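Long-range contact in putative laminarinase (Phanerochaete chrysosporium, PDB 2W39), which probably hydrolyses the glycosidic bonds of beta-glucans such as laminarin and lichenin, as a fungal family 16 glycoside hydrolase: residues L62-P67 and Y276-P281. Sequence-based numbering, arbitrary orientation.
Sequences LSPSGP and YVNNNP
Leu62 lies against the last turn of helix 273-279, and its backbone N donates a nearly straight hydrogen bond to Asn278 O (3.0 Å, 166° at the hydrogen), a carbonyl in the C-terminal turn of the helix. The two side chains of this pair cross at about a right angle. With chi1 at -50°, CG of Leu62 sits beside its own N, packed 3.9 Å from Asn278 CA, and CD1 reaches on to touch Asn278 OD1 at 3.4 Å. That oxygen also accepts a hydrogen bond from Arg30 NE. The other branch of the amide, ND2, lies against Pro64, 3.7 Å from its CA and 4.0 Å from its CB. Pro64 occupies the second position of a type I beta turn running from Ser63 to Gly66, closed by Gly66 N to Ser63 O; Arg30 also bonds Gly66 O. The contact thus joins the loop between strands 51-55 and 69-76 of this GH16 beta-sandwich to a helix that precedes strand 288-297, at the periphery of the molecule. An alanine in place of Asn278 would probably leave Arg30 NE without this acceptor and open a gap beside Leu62 CD1 and Pro64. One residue earlier in the helix, Val277 O accepts a hydrogen bond from Arg69 NH2, and the Leu62 side chain also touches Arg69.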
loop_
_atom_site.group_PDB
_atom_site.type_symbol
_atom_site.label_atom_id
_atom_site.label_comp_id
_atom_site.label_asym_id
_atom_site.label_seq_id
_atom_site.Cartn_x
_atom_site.Cartn_y
_atom_site.Cartn_z
ATOM N N LEU A 62 18.947 17.666 -1.949
ATOM C CA LEU A 62 19.796 16.596 -2.449
ATOM C C LEU A 62 20.804 17.039 -3.497
ATOM O O LEU A 62 20.470 17.790 -4.409
ATOM C CB LEU A 62 18.962 15.483 -3.073
ATOM C CG LEU A 62 17.799 14.929 -2.254
ATOM C CD1 LEU A 62 17.148 13.779 -2.999
ATOM C CD2 LEU A 62 18.290 14.456 -0.885
ATOM N N SER A 63 22.008 16.490 -3.401
ATOM C CA SER A 63 22.955 16.588 -4.503
ATOM C C SER A 63 22.366 15.814 -5.676
ATOM O O SER A 63 22.014 14.638 -5.530
ATOM C CB SER A 63 24.300 15.986 -4.132
ATOM O OG SER A 63 25.105 15.898 -5.297
ATOM N N PRO A 64 22.263 16.452 -6.856
ATOM C CA PRO A 64 21.716 15.715 -8.004
ATOM C C PRO A 64 22.536 14.476 -8.358
ATOM O O PRO A 64 21.997 13.504 -8.899
ATOM C CB PRO A 64 21.760 16.742 -9.139
ATOM C CG PRO A 64 21.828 18.086 -8.432
ATOM C CD PRO A 64 22.611 17.845 -7.199
ATOM N N SER A 65 23.831 14.524 -8.052
ATOM C CA SER A 65 24.734 13.419 -8.324
ATOM C C SER A 65 24.647 12.308 -7.268
ATOM O O SER A 65 25.028 11.163 -7.542
ATOM C CB SER A 65 26.176 13.936 -8.473
ATOM O OG SER A 65 26.246 14.950 -9.474
ATOM N N GLY A 66 24.115 12.642 -6.086
ATOM C CA GLY A 66 24.068 11.709 -4.963
ATOM C C GLY A 66 22.791 10.876 -4.949
ATOM O O GLY A 66 22.003 10.913 -5.910
ATOM N N PRO A 67 22.592 10.096 -3.876
ATOM C CA PRO A 67 21.405 9.258 -3.744
ATOM C C PRO A 67 20.101 10.041 -3.654
ATOM O O PRO A 67 20.084 11.259 -3.444
ATOM C CB PRO A 67 21.648 8.509 -2.424
ATOM C CG PRO A 67 23.109 8.560 -2.243
ATOM C CD PRO A 67 23.502 9.909 -2.734
ATOM N N TYR A 276 12.217 18.146 -8.662
ATOM C CA TYR A 276 11.291 18.552 -7.614
ATOM C C TYR A 276 11.648 17.874 -6.295
ATOM O O TYR A 276 11.742 18.519 -5.250
ATOM C CB TYR A 276 9.849 18.233 -8.022
ATOM C CG TYR A 276 8.835 18.773 -7.045
ATOM C CD1 TYR A 276 8.357 20.077 -7.177
ATOM C CD2 TYR A 276 8.388 18.007 -5.962
ATOM C CE1 TYR A 276 7.446 20.606 -6.277
ATOM C CE2 TYR A 276 7.482 18.535 -5.053
ATOM C CZ TYR A 276 7.013 19.824 -5.212
ATOM O OH TYR A 276 6.099 20.325 -4.306
ATOM N N VAL A 277 11.851 16.562 -6.367
ATOM C CA VAL A 277 12.210 15.788 -5.180
ATOM C C VAL A 277 13.575 16.214 -4.623
ATOM O O VAL A 277 13.742 16.291 -3.404
ATOM C CB VAL A 277 12.145 14.278 -5.497
ATOM C CG1 VAL A 277 12.775 13.439 -4.368
ATOM C CG2 VAL A 277 10.694 13.863 -5.730
ATOM N N ASN A 278 14.546 16.523 -5.487
ATOM C CA ASN A 278 15.850 16.965 -5.005
ATOM C C ASN A 278 15.757 18.277 -4.232
ATOM O O ASN A 278 16.384 18.454 -3.195
ATOM C CB ASN A 278 16.821 17.206 -6.173
ATOM C CG ASN A 278 17.338 15.933 -6.807
ATOM O OD1 ASN A 278 17.168 14.840 -6.274
ATOM N ND2 ASN A 278 17.994 16.075 -7.970
ATOM N N ASN A 279 14.980 19.211 -4.769
ATOM C CA ASN A 279 15.138 20.618 -4.410
ATOM C C ASN A 279 14.101 21.192 -3.467
ATOM O O ASN A 279 14.239 22.340 -3.036
ATOM C CB ASN A 279 15.325 21.445 -5.681
ATOM C CG ASN A 279 16.614 21.075 -6.385
ATOM O OD1 ASN A 279 16.628 20.744 -7.567
ATOM N ND2 ASN A 279 17.708 21.094 -5.638
ATOM N N ASN A 280 13.109 20.383 -3.096
ATOM C CA ASN A 280 12.015 20.881 -2.264
ATOM C C ASN A 280 11.786 20.050 -0.999
ATOM O O ASN A 280 10.700 19.509 -0.810
ATOM C CB ASN A 280 10.728 20.959 -3.089
ATOM C CG ASN A 280 10.864 21.911 -4.258
ATOM O OD1 ASN A 280 10.724 23.132 -4.104
ATOM N ND2 ASN A 280 11.183 21.373 -5.423
ATOM N N PRO A 281 12.797 19.946 -0.116
ATOM C CA PRO A 281 12.622 19.099 1.067
ATOM C C PRO A 281 11.381 19.444 1.873
ATOM O O PRO A 281 10.692 18.537 2.330
ATOM C CB PRO A 281 13.885 19.370 1.892
ATOM C CG PRO A 281 14.495 20.665 1.302
ATOM C CD PRO A 281 14.132 20.579 -0.140
#